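Local coordinates for lectin (Cicer arietinum, PDB 3V6N), which agglutinates red blood cells and binds calcium and sodium ions along the axis of a four-bladed, hemopexin-type beta-propeller, at residues Y19-D24 with S45-G50; G63-F68 with I77-F82; D106-F111 with A141-L146. All blocks are in the same frame, centred on the assembly; numbering follows the deposited sequence.

Interaction 1: Y19-D24 with S45-G50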
loop_
_atom_site.group_PDB
_atom_site.type_symbol
_atom_site.label_atom_id
_atom_site.label_comp_id
_atom_site.label_asym_id
_atom_site.label_seq_id
_atom_site.Cartn_x
_atom_site.Cartn_y
_atom_site.Cartn_z
ATOM N N TYR A 19 5.328 -1.279 22.352
ATOM C CA TYR A 19 4.685 -2.120 21.344
ATOM C C TYR A 19 5.765 -2.760 20.471
ATOM O O TYR A 19 6.658 -2.079 19.962
ATOM C CB TYR A 19 3.733 -1.272 20.468
ATOM C CG TYR A 19 2.578 -0.659 21.238
ATOM C CD1 TYR A 19 1.351 -1.314 21.328
ATOM C CD2 TYR A 19 2.726 0.554 21.910
ATOM C CE1 TYR A 19 0.284 -0.766 22.056
ATOM C CE2 TYR A 19 1.670 1.122 22.626
ATOM C CZ TYR A 19 0.458 0.446 22.716
ATOM O OH TYR A 19 -0.576 1.003 23.436
ATOM N N LEU A 20 5.655 -4.073 20.308
ATOM C CA LEU A 20 6.585 -4.875 19.564
ATOM C C LEU A 20 5.814 -5.591 18.474
ATOM O O LEU A 20 4.797 -6.210 18.751
ATOM C CB LEU A 20 7.240 -5.900 20.500
ATOM C CG LEU A 20 7.997 -5.310 21.682
ATOM C CD1 LEU A 20 8.288 -6.390 22.709
ATOM C CD2 LEU A 20 9.274 -4.694 21.166
ATOM N N PHE A 21 6.308 -5.498 17.244
ATOM C CA PHE A 21 5.632 -6.051 16.077
ATOM C C PHE A 21 6.424 -7.218 15.535
ATOM O O PHE A 21 7.640 -7.141 15.377
ATOM C CB PHE A 21 5.409 -4.956 15.026
ATOM C CG PHE A 21 4.568 -3.827 15.545
ATOM C CD1 PHE A 21 3.183 -3.883 15.442
ATOM C CD2 PHE A 21 5.151 -2.767 16.228
ATOM C CE1 PHE A 21 2.388 -2.882 15.977
ATOM C CE2 PHE A 21 4.367 -1.757 16.755
ATOM C CZ PHE A 21 2.982 -1.812 16.624
ATOM N N ILE A 22 5.726 -8.314 15.301
ATOM C CA ILE A 22 6.335 -9.546 14.839
ATOM C C ILE A 22 5.424 -10.068 13.743
ATOM O O ILE A 22 4.228 -10.261 13.975
ATOM C CB ILE A 22 6.421 -10.588 15.976
ATOM C CG1 ILE A 22 7.192 -10.014 17.177
ATOM C CG2 ILE A 22 7.048 -11.881 15.462
ATOM C CD1 ILE A 22 6.623 -10.450 18.510
ATOM N N ASN A 23 5.995 -10.283 12.557
ATOM C CA ASN A 23 5.241 -10.644 11.359
ATOM C C ASN A 23 4.049 -9.686 11.176
ATOM O O ASN A 23 4.237 -8.469 11.100
ATOM C CB ASN A 23 4.797 -12.123 11.415
ATOM C CG ASN A 23 5.972 -13.093 11.555
ATOM O OD1 ASN A 23 7.075 -12.826 11.089
ATOM N ND2 ASN A 23 5.728 -14.227 12.182
ATOM N N ASP A 24 2.832 -10.226 11.149
ATOM C CA ASP A 24 1.626 -9.421 11.042
ATOM C C ASP A 24 0.909 -9.273 12.400
ATOM O O ASP A 24 -0.277 -8.949 12.463
ATOM C CB ASP A 24 0.693 -9.986 9.957
ATOM C CG ASP A 24 0.281 -11.440 10.215
ATOM O OD1 ASP A 24 0.911 -12.138 11.035
ATOM O OD2 ASP A 24 -0.690 -11.886 9.587
ATOM N N SER A 45 -1.452 -10.444 19.229
ATOM C CA SER A 45 -2.676 -10.160 18.512
ATOM C C SER A 45 -2.349 -9.789 17.065
ATOM O O SER A 45 -1.324 -9.173 16.802
ATOM C CB SER A 45 -3.391 -8.999 19.211
ATOM O OG SER A 45 -4.440 -8.469 18.415
ATOM N N PHE A 46 -3.220 -10.132 16.125
ATOM C CA PHE A 46 -3.057 -9.589 14.774
ATOM C C PHE A 46 -3.175 -8.069 14.804
ATOM O O PHE A 46 -4.021 -7.534 15.525
ATOM C CB PHE A 46 -4.102 -10.158 13.819
ATOM C CG PHE A 46 -3.849 -11.580 13.438
ATOM C CD1 PHE A 46 -2.808 -11.903 12.574
ATOM C CD2 PHE A 46 -4.645 -12.599 13.952
ATOM C CE1 PHE A 46 -2.566 -13.219 12.211
ATOM C CE2 PHE A 46 -4.411 -13.924 13.602
ATOM C CZ PHE A 46 -3.368 -14.237 12.726
ATOM N N VAL A 47 -2.329 -7.379 14.042
ATOM C CA VAL A 47 -2.449 -5.922 13.911
ATOM C C VAL A 47 -3.886 -5.527 13.525
ATOM O O VAL A 47 -4.460 -4.621 14.117
ATOM C CB VAL A 47 -1.445 -5.323 12.892
ATOM C CG1 VAL A 47 -1.780 -3.858 12.626
ATOM C CG2 VAL A 47 0.006 -5.469 13.381
ATOM N N ARG A 48 -4.448 -6.226 12.540
ATOM C CA ARG A 48 -5.793 -5.958 12.028
ATOM C C ARG A 48 -6.904 -6.106 13.071
ATOM O O ARG A 48 -7.962 -5.485 12.937
ATOM C CB ARG A 48 -6.096 -6.845 10.810
ATOM C CG ARG A 48 -6.553 -8.264 11.128
ATOM C CD ARG A 48 -6.736 -9.103 9.860
ATOM N NE ARG A 48 -5.429 -9.342 9.243
ATOM C CZ ARG A 48 -4.749 -10.487 9.296
ATOM N NH1 ARG A 48 -5.263 -11.549 9.908
ATOM N NH2 ARG A 48 -3.548 -10.569 8.711
ATOM N N ASP A 49 -6.679 -6.925 14.095
ATOM C CA ASP A 49 -7.693 -7.112 15.138
ATOM C C ASP A 49 -7.507 -6.122 16.269
ATOM O O ASP A 49 -8.489 -5.645 16.828
ATOM C CB ASP A 49 -7.670 -8.534 15.691
ATOM C CG ASP A 49 -7.996 -9.570 14.635
ATOM O OD1 ASP A 49 -8.834 -9.284 13.765
ATOM O OD2 ASP A 49 -7.403 -10.665 14.659
ATOM N N GLY A 50 -6.251 -5.810 16.596
ATOM C CA GLY A 50 -5.959 -4.928 17.712
ATOM C C GLY A 50 -6.151 -3.463 17.364
ATOM O O GLY A 50 -6.590 -2.681 18.196
HETATM O O HOH W 1 -2.693 -8.062 11.027
#

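Interaction 2: G63-F68 with I77-F82. With CA (calcium ion), chain D; NA (sodium ion), chain G.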
loop_
_atom_site.group_PDB
_atom_site.type_symbol
_atom_site.label_atom_id
_atom_site.label_comp_id
_atom_site.label_asym_id
_atom_site.label_seq_id
_atom_site.Cartn_x
_atom_site.Cartn_y
_atom_site.Cartn_z
ATOM N N GLY A 63 1.445 -6.271 8.298
ATOM C CA GLY A 63 2.108 -5.825 9.519
ATOM C C GLY A 63 3.003 -4.607 9.347
ATOM O O GLY A 63 2.941 -3.887 8.333
ATOM N N ILE A 64 3.858 -4.392 10.339
ATOM C CA ILE A 64 4.656 -3.171 10.441
ATOM C C ILE A 64 6.137 -3.533 10.540
ATOM O O ILE A 64 6.516 -4.374 11.379
ATOM C CB ILE A 64 4.177 -2.341 11.655
ATOM C CG1 ILE A 64 2.765 -1.796 11.356
ATOM C CG2 ILE A 64 5.156 -1.218 11.998
ATOM C CD1 ILE A 64 1.963 -1.353 12.566
ATOM N N ASP A 65 6.964 -2.905 9.696
ATOM C CA ASP A 65 8.389 -3.276 9.625
ATOM C C ASP A 65 9.380 -2.211 10.152
ATOM O O ASP A 65 10.599 -2.454 10.226
ATOM C CB ASP A 65 8.770 -3.805 8.222
ATOM C CG ASP A 65 8.724 -2.727 7.148
ATOM O OD1 ASP A 65 8.662 -1.525 7.508
ATOM O OD2 ASP A 65 8.752 -3.080 5.939
ATOM N N CYS A 66 8.844 -1.044 10.521
ATOM C CA CYS A 66 9.597 -0.002 11.199
ATOM C C CYS A 66 8.610 0.938 11.882
ATOM O O CYS A 66 7.499 1.151 11.380
ATOM C CB CYS A 66 10.461 0.794 10.202
ATOM S SG CYS A 66 11.503 2.101 10.925
ATOM N N SER A 67 9.007 1.519 13.010
ATOM C CA SER A 67 8.214 2.623 13.592
ATOM C C SER A 67 8.919 3.398 14.667
ATOM O O SER A 67 9.977 2.969 15.180
ATOM C CB SER A 67 6.852 2.162 14.091
ATOM O OG SER A 67 6.972 1.097 14.973
ATOM N N PHE A 68 8.357 4.562 14.975
ATOM C CA PHE A 68 8.857 5.400 16.063
ATOM C C PHE A 68 7.777 6.277 16.656
ATOM O O PHE A 68 6.940 6.806 15.944
ATOM C CB PHE A 68 10.080 6.260 15.657
ATOM C CG PHE A 68 9.876 7.158 14.445
ATOM C CD1 PHE A 68 9.468 8.476 14.594
ATOM C CD2 PHE A 68 10.211 6.715 13.154
ATOM C CE1 PHE A 68 9.326 9.313 13.488
ATOM C CE2 PHE A 68 10.081 7.547 12.044
ATOM C CZ PHE A 68 9.637 8.848 12.210
ATOM N N ILE A 77 4.455 4.674 11.435
ATOM C CA ILE A 77 4.599 3.236 11.195
ATOM C C ILE A 77 4.972 3.071 9.718
ATOM O O ILE A 77 4.656 3.936 8.902
ATOM C CB ILE A 77 3.315 2.449 11.594
ATOM C CG1 ILE A 77 2.114 2.947 10.776
ATOM C CG2 ILE A 77 3.065 2.559 13.110
ATOM C CD1 ILE A 77 0.900 2.040 10.835
ATOM N N PHE A 78 5.674 2.000 9.379
ATOM C CA PHE A 78 6.097 1.768 7.999
ATOM C C PHE A 78 5.790 0.347 7.564
ATOM O O PHE A 78 5.728 -0.551 8.390
ATOM C CB PHE A 78 7.606 1.981 7.839
ATOM C CG PHE A 78 8.068 3.379 8.141
ATOM C CD1 PHE A 78 8.441 4.228 7.119
ATOM C CD2 PHE A 78 8.124 3.845 9.453
ATOM C CE1 PHE A 78 8.880 5.514 7.400
ATOM C CE2 PHE A 78 8.564 5.125 9.744
ATOM C CZ PHE A 78 8.944 5.959 8.715
ATOM N N TYR A 79 5.594 0.170 6.257
ATOM C CA TYR A 79 5.656 -1.141 5.626
ATOM C C TYR A 79 6.252 -0.986 4.221
ATOM O O TYR A 79 5.693 -0.262 3.368
ATOM C CB TYR A 79 4.292 -1.832 5.556
ATOM C CG TYR A 79 4.401 -3.139 4.783
ATOM C CD1 TYR A 79 5.034 -4.244 5.352
ATOM C CD2 TYR A 79 3.919 -3.253 3.475
ATOM C CE1 TYR A 79 5.170 -5.426 4.659
ATOM C CE2 TYR A 79 4.043 -4.445 2.771
ATOM C CZ TYR A 79 4.665 -5.528 3.370
ATOM O OH TYR A 79 4.816 -6.722 2.690
ATOM N N GLU A 80 7.387 -1.643 3.997
ATOM C CA GLU A 80 8.165 -1.451 2.774
ATOM C C GLU A 80 8.288 0.043 2.444
ATOM O O GLU A 80 8.703 0.838 3.300
ATOM C CB GLU A 80 7.558 -2.251 1.611
ATOM C CG GLU A 80 7.729 -3.765 1.752
ATOM C CD GLU A 80 7.069 -4.567 0.628
ATOM O OE1 GLU A 80 6.502 -3.970 -0.308
ATOM O OE2 GLU A 80 7.126 -5.813 0.675
ATOM N N ASN A 81 7.886 0.450 1.244
ATOM C CA ASN A 81 8.035 1.863 0.870
ATOM C C ASN A 81 6.914 2.836 1.310
ATOM O O ASN A 81 6.927 3.998 0.933
ATOM C CB ASN A 81 8.451 2.012 -0.609
ATOM C CG ASN A 81 7.286 2.016 -1.574
ATOM O OD1 ASN A 81 7.474 1.947 -2.797
ATOM N ND2 ASN A 81 6.092 2.159 -1.053
ATOM N N PHE A 82 5.985 2.363 2.137
ATOM C CA PHE A 82 4.846 3.173 2.595
ATOM C C PHE A 82 4.917 3.474 4.086
ATOM O O PHE A 82 5.450 2.688 4.851
ATOM C CB PHE A 82 3.519 2.470 2.277
ATOM C CG PHE A 82 3.286 2.269 0.808
ATOM C CD1 PHE A 82 3.660 1.082 0.185
ATOM C CD2 PHE A 82 2.727 3.283 0.035
ATOM C CE1 PHE A 82 3.458 0.903 -1.181
ATOM C CE2 PHE A 82 2.527 3.104 -1.321
ATOM C CZ PHE A 82 2.898 1.911 -1.928
HETATM CA CA CA D . 12.460 -3.849 10.677
HETATM NA NA NA G . 11.288 1.790 16.519
HETATM O O HOH W 2 9.994 0.305 5.748
HETATM O O HOH W 3 14.150 -5.105 9.597
HETATM O O HOH W 4 12.172 -3.304 8.223
#

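Interaction 3: D106-F111 with A141-L146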
loop_
_atom_site.group_PDB
_atom_site.type_symbol
_atom_site.label_atom_id
_atom_site.label_comp_id
_atom_site.label_asym_id
_atom_site.label_seq_id
_atom_site.Cartn_x
_atom_site.Cartn_y
_atom_site.Cartn_z
ATOM N N ASP A 106 7.312 10.792 -0.486
ATOM C CA ASP A 106 6.326 11.865 -0.389
ATOM C C ASP A 106 6.226 12.417 1.020
ATOM O O ASP A 106 5.886 13.578 1.208
ATOM C CB ASP A 106 4.940 11.390 -0.839
ATOM C CG ASP A 106 4.849 11.182 -2.350
ATOM O OD1 ASP A 106 5.707 11.692 -3.103
ATOM O OD2 ASP A 106 3.919 10.487 -2.789
ATOM N N MET A 107 6.491 11.580 2.014
ATOM C CA MET A 107 6.451 12.032 3.402
ATOM C C MET A 107 7.780 12.680 3.798
ATOM O O MET A 107 7.794 13.628 4.577
ATOM C CB MET A 107 6.124 10.855 4.319
ATOM C CG MET A 107 5.667 11.245 5.713
ATOM S SD MET A 107 3.896 11.559 5.787
ATOM C CE MET A 107 3.244 9.899 5.933
ATOM N N PHE A 108 8.882 12.148 3.259
ATOM C CA PHE A 108 10.255 12.591 3.563
ATOM C C PHE A 108 11.054 12.714 2.271
ATOM O O PHE A 108 11.793 11.791 1.920
ATOM C CB PHE A 108 10.983 11.590 4.480
ATOM C CG PHE A 108 10.224 11.224 5.726
ATOM C CD1 PHE A 108 10.108 12.124 6.783
ATOM C CD2 PHE A 108 9.638 9.972 5.849
ATOM C CE1 PHE A 108 9.412 11.786 7.933
ATOM C CE2 PHE A 108 8.931 9.626 7.001
ATOM C CZ PHE A 108 8.817 10.536 8.042
ATOM N N PRO A 109 10.921 13.855 1.557
ATOM C CA PRO A 109 11.543 13.998 0.230
ATOM C C PRO A 109 13.064 13.937 0.205
ATOM O O PRO A 109 13.647 13.624 -0.834
ATOM C CB PRO A 109 11.057 15.379 -0.241
ATOM C CG PRO A 109 9.782 15.611 0.520
ATOM C CD PRO A 109 10.039 14.997 1.874
ATOM N N PHE A 110 13.711 14.231 1.332
ATOM C CA PHE A 110 15.182 14.190 1.407
ATOM C C PHE A 110 15.723 12.767 1.220
ATOM O O PHE A 110 16.918 12.572 0.977
ATOM C CB PHE A 110 15.691 14.814 2.717
ATOM C CG PHE A 110 14.893 14.422 3.941
ATOM C CD1 PHE A 110 13.907 15.269 4.445
ATOM C CD2 PHE A 110 15.135 13.219 4.590
ATOM C CE1 PHE A 110 13.172 14.922 5.569
ATOM C CE2 PHE A 110 14.409 12.864 5.715
ATOM C CZ PHE A 110 13.425 13.712 6.209
ATOM N N PHE A 111 14.840 11.773 1.304
ATOM C CA PHE A 111 15.250 10.375 1.093
ATOM C C PHE A 111 15.289 9.935 -0.367
ATOM O O PHE A 111 15.864 8.884 -0.696
ATOM C CB PHE A 111 14.400 9.411 1.934
ATOM C CG PHE A 111 14.789 9.374 3.391
ATOM C CD1 PHE A 111 16.130 9.524 3.778
ATOM C CD2 PHE A 111 13.830 9.157 4.380
ATOM C CE1 PHE A 111 16.494 9.480 5.116
ATOM C CE2 PHE A 111 14.198 9.110 5.725
ATOM C CZ PHE A 111 15.528 9.274 6.088
ATOM N N ALA A 141 20.354 7.732 9.543
ATOM C CA ALA A 141 19.978 9.095 9.249
ATOM C C ALA A 141 19.403 9.724 10.499
ATOM O O ALA A 141 18.876 9.042 11.394
ATOM C CB ALA A 141 18.973 9.142 8.110
ATOM N N ARG A 142 19.519 11.035 10.571
ATOM C CA ARG A 142 19.069 11.748 11.730
ATOM C C ARG A 142 18.176 12.866 11.217
ATOM O O ARG A 142 18.635 13.717 10.461
ATOM C CB ARG A 142 20.277 12.273 12.492
ATOM C CG ARG A 142 19.965 13.047 13.751
ATOM C CD ARG A 142 21.276 13.494 14.393
ATOM N NE ARG A 142 21.027 14.452 15.465
ATOM C CZ ARG A 142 21.960 15.227 16.012
ATOM N NH1 ARG A 142 23.220 15.161 15.599
ATOM N NH2 ARG A 142 21.625 16.069 16.978
ATOM N N ILE A 143 16.897 12.829 11.594
ATOM C CA ILE A 143 15.897 13.775 11.078
ATOM C C ILE A 143 15.172 14.496 12.197
ATOM O O ILE A 143 15.200 14.066 13.346
ATOM C CB ILE A 143 14.830 13.097 10.175
ATOM C CG1 ILE A 143 13.872 12.218 11.015
ATOM C CG2 ILE A 143 15.507 12.293 9.074
ATOM C CD1 ILE A 143 12.529 11.926 10.370
ATOM N N ASP A 144 14.533 15.602 11.845
ATOM C CA ASP A 144 13.616 16.299 12.737
ATOM C C ASP A 144 12.248 16.061 12.120
ATOM O O ASP A 144 11.987 16.517 10.998
ATOM C CB ASP A 144 13.959 17.797 12.795
ATOM C CG ASP A 144 13.019 18.602 13.690
ATOM O OD1 ASP A 144 11.791 18.403 13.676
ATOM O OD2 ASP A 144 13.515 19.477 14.407
ATOM N N TYR A 145 11.381 15.335 12.822
ATOM C CA TYR A 145 10.056 15.023 12.251
ATOM C C TYR A 145 9.096 16.245 12.217
ATOM O O TYR A 145 8.197 16.290 11.393
ATOM C CB TYR A 145 9.412 13.785 12.930
ATOM C CG TYR A 145 8.803 14.085 14.284
ATOM C CD1 TYR A 145 9.478 13.763 15.465
ATOM C CD2 TYR A 145 7.562 14.728 14.378
ATOM C CE1 TYR A 145 8.928 14.069 16.702
ATOM C CE2 TYR A 145 7.009 15.042 15.605
ATOM C CZ TYR A 145 7.695 14.711 16.760
ATOM O OH TYR A 145 7.118 15.025 17.977
ATOM N N LEU A 146 9.297 17.230 13.095
ATOM C CA LEU A 146 8.414 18.410 13.127
ATOM C C LEU A 146 8.658 19.335 11.927
ATOM O O LEU A 146 7.718 19.763 11.260
ATOM C CB LEU A 146 8.568 19.185 14.441
ATOM C CG LEU A 146 7.437 20.124 14.925
ATOM C CD1 LEU A 146 6.227 19.329 15.420
ATOM C CD2 LEU A 146 7.908 21.056 16.043
#

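Interaction 1: Y19-D24 with S45-G50
Asp24 and Arg48 supply the charged part of this contact, a salt bridge with Asp24 OD2 3.3 Å from Arg48 NH2. The hydrogen bond within it is weak, being long and bent (N-H...O 130°). The carboxylate and guanidinium planes are turned 63° apart. Arg48 is steadied by a second partner, its NE donating to the carbonyl of Gly60.

The backbone bonding is firmer. Val47 N donates to Asp24 O over 3.0 Å with an almost straight N-H...O angle of 174°. The same oxygen accepts a hydrogen bond from water 1, 2.9 Å away, and that water in turn takes the N-H of Arg48. Two N-H groups of the first turn of helix 47-50 are thus answered by one carbonyl, one directly and one through solvent. Phe46 is the N-cap of this helix, and its own carbonyl receives Ser45 OG as well as the amides of Asp49 and Gly50.

Around the Phe46 ring the contacts are with charged groups. The ring lies beside the Asp24 side chain, both pointing the same way, with the carboxylate at the ring edge and OD2 3.5 Å from CE1. Arg48 NH1 lies 3.6 Å above one face of the Phe46 ring, displaced toward the rim.

The apolar part is small: Val47 CG2 reaches the edge of the Phe21 ring at CD1, 4.1 Å away, the two side chains crossing at about a right angle.

The turn after strand 17-22 is therefore joined to the N-terminus of helix 47-50 mainly through Asp24. The near-straight backbone bond and the water-bridged N-H carry the join; the weak salt bridge adds to it, and the N-terminal end of so short a helix may favour the carboxylate slightly.

Interaction 2: G63-F68 with I77-F82
Phe78 is the apolar centre, its ring bordered by side chains from the neighbouring strand 66-68. Phe68 comes in at the ring edge, CE2 lying 3.7 Å from Phe78 CE2. Cys66 SG, anti to its backbone N (chi1 -178°), makes an oblique sulfur-aromatic contact 4.7 Å from the centroid of the Phe78 ring. On the other face of the sheet Ile77 packs against Ser67 CB, and its CD1 lies 4.0 Å from Ile64 CD1.

Outside these groups runs the backbone of the hairpin, its strand segments antiparallel at 170°. Phe78 N donates to Cys66 O over 2.8 Å with a bent geometry, whereas Asp65 N reaches Phe78 O more directly, at an N-H...O angle of 165°.

At the polar edge Asp65 OD2 accepts the N-H of Glu80 over 2.8 Å, on its syn side though somewhat out of the carboxylate plane. The carboxylate of Glu80 instead forms a salt bridge with Lys103 of the second subunit. Calcium is held by the main-chain Asp65 O at 2.4 Å, with ligands that include waters 3 and 4 and the carbonyls of Asn7, Asp121 and Asp174. Ser67 O binds sodium at 2.2 Å, with ligands that include the carbonyls of Ala9, Ala123 and Ala176.

Because the metals use main-chain oxygens, the Asp65 carboxylate can tie down the Tyr79-Phe82 turn, while the apolar and backbone contacts fix the strand that presents both carbonyls to the axial ions.

Interaction 3: D106-F111 with A141-L146
Ile143 points its branches into a group of three phenylalanines, and each ring is turned differently toward it. Phe110 comes closest: its CE2 stands 3.6 Å from Ile143 CG2, the two side chains crossing at about a right angle. That methyl is placed by chi1 of Ile143 (71°), which puts CG1 between the backbone N and the carbonyl carbon and leaves CG2 anti to the carbonyl carbon. The other branch ends at CD1, which lies 4.0 Å from Phe108 CE1, again with the side chains nearly perpendicular. The two branches of one isoleucine therefore meet different rings.

The edge of the Phe111 ring meets Ala141, whose CB lies near the ring plane and 3.9 Å from CE1. Phe111 CZ also lies 4.2 Å from Ile143 CG2. Phe110 CE2 stands 3.7 Å above the centre of the Phe111 ring, while Phe111 CZ lies in the plane of the Phe110 ring, so the rim of one ring addresses the face of the other and both converge on the same methyl. Met107 CG lies over one face of Phe108, offset toward its rim. A short 3-10 turn brings the rings together, marked by the bond from Phe111 N to Phe108 O (3.1 Å).

The contact across the segments is wholly apolar, and the backbones stay well apart, the CA atoms of Phe108 and Tyr145 being 9.0 Å from each other. The chain leaving helix 104-107, which follows the sheet running from strand 66-69 to strand 96-103, thus covers strand 139-144 of the next sheet. There Ile143 also packs on Val132 and Leu134 of strand 131-136, Phe110 on Leu150 of strand 149-156, and the Phe111 ring stacks on Phe116.

Overall arrangement
The three contacts follow one another along the chain and round the propeller without overlapping in sequence. Interaction 1 belongs to the first sheet, interaction 2 to the hairpin of the second, and interaction 3 joins the segment after the second sheet to the third. The centres of interactions 1 and 2 are about 12 Å apart, and they touch where Phe21 CE1 meets Ile64 CD1 at 3.8 Å. Interactions 2 and 3, about 14 Å apart between centres, touch through Phe78 CZ and Phe108 CE2 at 4.0 Å. Interactions 1 and 3 do not touch, their centres being about 26 Å apart. Interaction 2 thus links successive blades through apolar contacts beside the metal-bearing axis.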